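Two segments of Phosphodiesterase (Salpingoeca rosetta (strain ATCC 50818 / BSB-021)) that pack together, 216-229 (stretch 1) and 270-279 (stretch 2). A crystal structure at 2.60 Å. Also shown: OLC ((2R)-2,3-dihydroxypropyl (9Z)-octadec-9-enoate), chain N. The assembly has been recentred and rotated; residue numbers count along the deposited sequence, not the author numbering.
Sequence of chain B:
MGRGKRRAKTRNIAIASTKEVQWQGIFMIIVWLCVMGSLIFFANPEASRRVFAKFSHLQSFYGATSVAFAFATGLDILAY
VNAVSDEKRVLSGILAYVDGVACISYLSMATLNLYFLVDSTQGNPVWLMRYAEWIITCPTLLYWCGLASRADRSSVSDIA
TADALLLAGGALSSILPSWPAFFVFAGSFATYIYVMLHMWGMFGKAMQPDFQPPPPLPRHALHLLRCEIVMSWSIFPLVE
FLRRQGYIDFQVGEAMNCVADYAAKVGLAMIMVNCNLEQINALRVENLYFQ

Stretch 1 216-229: PLPRHALHLLRCEI
Stretch 2, residues 270-279: MIMVNCNLEQ

The two stretches form a small, largely apolar contact between nearly antiparallel helices, held by side-chain packing without a single hydrogen bond across it. Helix 219-229 and helix 270-277 run at 174° to one another, with axes 10.2 Å apart at closest approach. The two stretches bury 366 Å² between them, both sides summed. The register is set by A221 opposite I271 (CA to CA, 6.8 Å) and L217 opposite C275 (CA to CA, 6.5 Å). L217, A221, L225, M272 and C275 are buried; apolar chains, with the small thiol of C275, suit a contact that has no hydrogen bonds across it.

I271 makes the largest contribution. Its CA-to-CB bond points toward stretch 1, and its m,t rotamer (chi1 -76°, chi2 160°) fits the side chain as a knob among A221, L224, L225 and E228. I271 CG2 lies 3.7 Å from L225 CD2 and 4.4 Å from A221 CB, while I271 CD1 reaches L224 O at 3.7 Å, L224 CB at 4.1 Å and E228 CB at 4.0 Å. L225 leaves its backbone sideways, but its m,t conformation (-80°, 179°) brings its end nearer. E228 contributes an aliphatic carbon to this pocket.

One turn further along, the CA-to-CB bond of C275 points toward stretch 1, and with chi1 at -74° (m) its SG packs 3.4 Å from A221 CB, 3.6 Å from L217 CD2 and 3.8 Å from P218 CD; the short methyl of A221 accommodates this close approach. L217, extended at phi/psi -116/149 and m,t (-51°, -179°), also places CD2 4.1 Å from M272 CG.

P218 (-67/162) occupies the N-cap position, and its carbonyl accepts a hydrogen bond from L222 N (P218 O to L222 N, 3.2 Å), helping to start the helix. Its ring, C-gamma endo, closes the margin of the contact, with P218 CG 3.8 Å from OE2 of E278, the first residue after the helix to leave helical phi/psi (-71/126).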

# COMPACT_ATOMS: atom_id res chain seq x y z
N PRO B 216 26.34 -2.90 6.88
CA PRO B 216 25.74 -3.82 5.91
C PRO B 216 25.08 -3.13 4.71
O PRO B 216 24.70 -3.83 3.78
CB PRO B 216 24.69 -4.59 6.72
CG PRO B 216 24.35 -3.69 7.90
CD PRO B 216 25.59 -2.87 8.15
N LEU B 217 24.92 -1.80 4.76
CA LEU B 217 24.35 -0.96 3.67
C LEU B 217 25.43 -0.00 3.16
O LEU B 217 26.28 0.45 3.93
CB LEU B 217 23.12 -0.20 4.18
CG LEU B 217 22.06 -1.03 4.90
CD1 LEU B 217 20.87 -0.17 5.33
CD2 LEU B 217 21.57 -2.14 3.99
N PRO B 218 25.39 0.35 1.86
CA PRO B 218 26.29 1.37 1.32
C PRO B 218 25.98 2.77 1.90
O PRO B 218 24.89 3.01 2.45
CB PRO B 218 26.04 1.32 -0.20
CG PRO B 218 24.64 0.78 -0.34
CD PRO B 218 24.46 -0.16 0.84
N ARG B 219 26.97 3.65 1.75
CA ARG B 219 27.01 5.04 2.24
C ARG B 219 25.72 5.76 1.83
O ARG B 219 25.09 6.38 2.70
CB ARG B 219 28.27 5.71 1.67
CG ARG B 219 28.81 6.85 2.53
CD ARG B 219 29.96 7.61 1.93
NE ARG B 219 30.10 8.85 2.69
CZ ARG B 219 29.48 9.99 2.41
NH1 ARG B 219 28.66 10.09 1.37
NH2 ARG B 219 29.69 11.04 3.19
N HIS B 220 25.32 5.68 0.55
CA HIS B 220 24.17 6.47 0.06
C HIS B 220 22.91 6.04 0.81
O HIS B 220 22.09 6.92 1.14
CB HIS B 220 24.01 6.39 -1.47
CG HIS B 220 23.11 7.46 -2.00
ND1 HIS B 220 22.32 7.30 -3.15
CD2 HIS B 220 22.77 8.67 -1.50
CE1 HIS B 220 21.60 8.39 -3.35
NE2 HIS B 220 21.86 9.25 -2.35
N ALA B 221 22.74 4.73 1.07
CA ALA B 221 21.50 4.15 1.63
C ALA B 221 21.37 4.53 3.10
O ALA B 221 20.25 4.84 3.52
CB ALA B 221 21.49 2.66 1.43
N LEU B 222 22.46 4.56 3.85
CA LEU B 222 22.49 5.07 5.25
C LEU B 222 21.97 6.52 5.26
O LEU B 222 21.26 6.87 6.22
CB LEU B 222 23.90 4.98 5.84
CG LEU B 222 24.21 3.68 6.62
CD1 LEU B 222 24.59 2.56 5.68
CD2 LEU B 222 25.33 3.89 7.63
N HIS B 223 22.27 7.32 4.24
CA HIS B 223 21.84 8.74 4.18
C HIS B 223 20.34 8.83 3.87
O HIS B 223 19.64 9.62 4.54
CB HIS B 223 22.67 9.55 3.17
CG HIS B 223 22.30 11.00 3.19
ND1 HIS B 223 21.61 11.60 2.15
CD2 HIS B 223 22.42 11.93 4.16
CE1 HIS B 223 21.36 12.85 2.47
NE2 HIS B 223 21.84 13.08 3.70
N LEU B 224 19.88 8.07 2.87
CA LEU B 224 18.45 8.03 2.47
C LEU B 224 17.59 7.56 3.65
O LEU B 224 16.48 8.09 3.83
CB LEU B 224 18.31 7.12 1.25
CG LEU B 224 18.80 7.80 -0.02
CD1 LEU B 224 18.63 6.87 -1.21
CD2 LEU B 224 18.06 9.11 -0.26
N LEU B 225 18.11 6.65 4.48
CA LEU B 225 17.39 6.16 5.67
C LEU B 225 17.20 7.29 6.71
O LEU B 225 16.03 7.49 7.12
CB LEU B 225 18.15 4.96 6.24
CG LEU B 225 17.88 3.64 5.51
CD1 LEU B 225 18.68 2.49 6.11
CD2 LEU B 225 16.39 3.30 5.51
N ARG B 226 18.26 7.98 7.14
CA ARG B 226 18.17 9.06 8.16
C ARG B 226 17.31 10.25 7.66
O ARG B 226 16.69 10.94 8.51
CB ARG B 226 19.56 9.52 8.59
CG ARG B 226 20.43 10.10 7.50
CD ARG B 226 21.77 10.51 8.08
NE ARG B 226 22.67 11.16 7.15
CZ ARG B 226 23.82 11.75 7.49
NH1 ARG B 226 24.22 11.76 8.75
NH2 ARG B 226 24.59 12.32 6.59
N CYS B 227 17.26 10.49 6.34
CA CYS B 227 16.40 11.52 5.70
C CYS B 227 14.95 11.03 5.74
O CYS B 227 14.05 11.81 6.03
CB CYS B 227 16.84 11.82 4.26
SG CYS B 227 18.41 12.70 4.06
N GLU B 228 14.73 9.74 5.47
CA GLU B 228 13.37 9.16 5.41
C GLU B 228 12.68 9.33 6.78
O GLU B 228 11.50 9.75 6.78
CB GLU B 228 13.46 7.69 5.02
CG GLU B 228 12.14 7.10 4.56
CD GLU B 228 11.21 6.55 5.63
OE1 GLU B 228 10.01 6.49 5.30
OE2 GLU B 228 11.64 6.19 6.76
N ILE B 229 13.39 8.99 7.87
CA ILE B 229 12.90 8.96 9.27
C ILE B 229 12.51 10.38 9.69
O ILE B 229 11.40 10.58 10.24
CB ILE B 229 13.97 8.29 10.17
CG1 ILE B 229 14.06 6.79 9.85
CG2 ILE B 229 13.71 8.52 11.66
CD1 ILE B 229 15.33 6.13 10.29
N MET B 270 11.38 -0.02 1.21
CA MET B 270 11.68 0.40 -0.18
C MET B 270 13.20 0.64 -0.33
O MET B 270 13.75 0.24 -1.37
CB MET B 270 10.90 1.66 -0.58
CG MET B 270 9.47 1.39 -1.01
SD MET B 270 8.38 2.88 -1.08
CE MET B 270 9.39 4.14 -1.88
N ILE B 271 13.85 1.24 0.66
CA ILE B 271 15.29 1.66 0.58
C ILE B 271 16.19 0.41 0.69
O ILE B 271 17.24 0.38 0.01
CB ILE B 271 15.62 2.75 1.64
CG1 ILE B 271 15.09 4.13 1.21
CG2 ILE B 271 17.11 2.81 1.95
CD1 ILE B 271 14.92 5.12 2.34
N MET B 272 15.79 -0.60 1.46
CA MET B 272 16.61 -1.82 1.64
C MET B 272 16.37 -2.82 0.49
O MET B 272 17.32 -3.54 0.15
CB MET B 272 16.32 -2.47 2.98
CG MET B 272 17.57 -3.11 3.53
SD MET B 272 17.32 -3.95 5.07
CE MET B 272 15.75 -4.76 4.78
N VAL B 273 15.19 -2.84 -0.12
CA VAL B 273 14.93 -3.56 -1.41
C VAL B 273 16.00 -3.16 -2.44
O VAL B 273 16.47 -4.04 -3.18
CB VAL B 273 13.51 -3.27 -1.93
CG1 VAL B 273 13.37 -3.56 -3.42
CG2 VAL B 273 12.46 -4.01 -1.12
N ASN B 274 16.34 -1.87 -2.49
CA ASN B 274 17.33 -1.28 -3.43
C ASN B 274 18.75 -1.76 -3.09
O ASN B 274 19.50 -2.06 -4.03
CB ASN B 274 17.26 0.25 -3.39
CG ASN B 274 18.11 0.91 -4.45
OD1 ASN B 274 17.69 1.02 -5.60
ND2 ASN B 274 19.30 1.35 -4.07
N CYS B 275 19.11 -1.80 -1.80
CA CYS B 275 20.42 -2.31 -1.30
C CYS B 275 20.67 -3.75 -1.74
O CYS B 275 21.82 -4.08 -2.02
CB CYS B 275 20.48 -2.27 0.21
SG CYS B 275 20.70 -0.59 0.82
N ASN B 276 19.63 -4.59 -1.68
CA ASN B 276 19.66 -6.01 -2.11
C ASN B 276 19.94 -6.05 -3.61
O ASN B 276 20.86 -6.81 -4.02
CB ASN B 276 18.39 -6.76 -1.73
CG ASN B 276 18.33 -7.00 -0.24
OD1 ASN B 276 19.19 -6.54 0.51
ND2 ASN B 276 17.33 -7.73 0.21
N LEU B 277 19.21 -5.25 -4.39
CA LEU B 277 19.36 -5.14 -5.87
C LEU B 277 20.79 -4.72 -6.23
O LEU B 277 21.33 -5.31 -7.18
CB LEU B 277 18.33 -4.13 -6.41
CG LEU B 277 16.87 -4.56 -6.33
CD1 LEU B 277 15.99 -3.71 -7.24
CD2 LEU B 277 16.70 -6.03 -6.69
N GLU B 278 21.38 -3.76 -5.50
CA GLU B 278 22.75 -3.21 -5.72
C GLU B 278 23.80 -4.27 -5.33
O GLU B 278 23.72 -4.75 -4.19
CB GLU B 278 23.02 -1.98 -4.86
CG GLU B 278 22.44 -0.70 -5.42
CD GLU B 278 22.55 0.51 -4.50
OE1 GLU B 278 22.90 1.61 -5.00
OE2 GLU B 278 22.27 0.36 -3.28
N GLN B 279 24.74 -4.61 -6.22
CA GLN B 279 25.84 -5.57 -5.90
C GLN B 279 26.89 -5.55 -7.03
O GLN B 279 26.62 -5.82 -8.19
CB GLN B 279 25.26 -6.97 -5.63
CG GLN B 279 25.34 -7.42 -4.16
CD GLN B 279 24.03 -7.50 -3.40
OE1 GLN B 279 23.96 -7.24 -2.20
NE2 GLN B 279 22.96 -7.91 -4.07
C18 OLC N . 9.70 19.42 13.56
C10 OLC N . 19.11 16.31 11.61
C9 OLC N . 20.33 16.69 11.16
C17 OLC N . 11.18 19.62 13.30
C11 OLC N . 18.34 16.95 12.73
C8 OLC N . 21.19 17.79 11.69
C24 OLC N . 30.04 13.56 9.04
C16 OLC N . 12.09 18.38 13.46
C12 OLC N . 16.86 16.77 12.53
C7 OLC N . 22.65 17.54 11.34
C15 OLC N . 13.57 18.74 13.63
C13 OLC N . 16.04 17.96 13.12
C6 OLC N . 23.61 18.09 12.40
C14 OLC N . 14.50 17.71 12.97
C5 OLC N . 23.84 17.24 13.67
C4 OLC N . 24.67 15.92 13.56
C3 OLC N . 25.54 15.74 12.30
C2 OLC N . 26.00 14.30 11.99
C21 OLC N . 27.59 12.97 8.55
C1 OLC N . 26.31 14.15 10.48
C22 OLC N . 29.04 13.03 8.00
O19 OLC N . 25.67 14.81 9.64
O25 OLC N . 31.35 13.26 8.58
O23 OLC N . 29.50 11.75 7.51
O20 OLC N . 27.39 13.27 9.95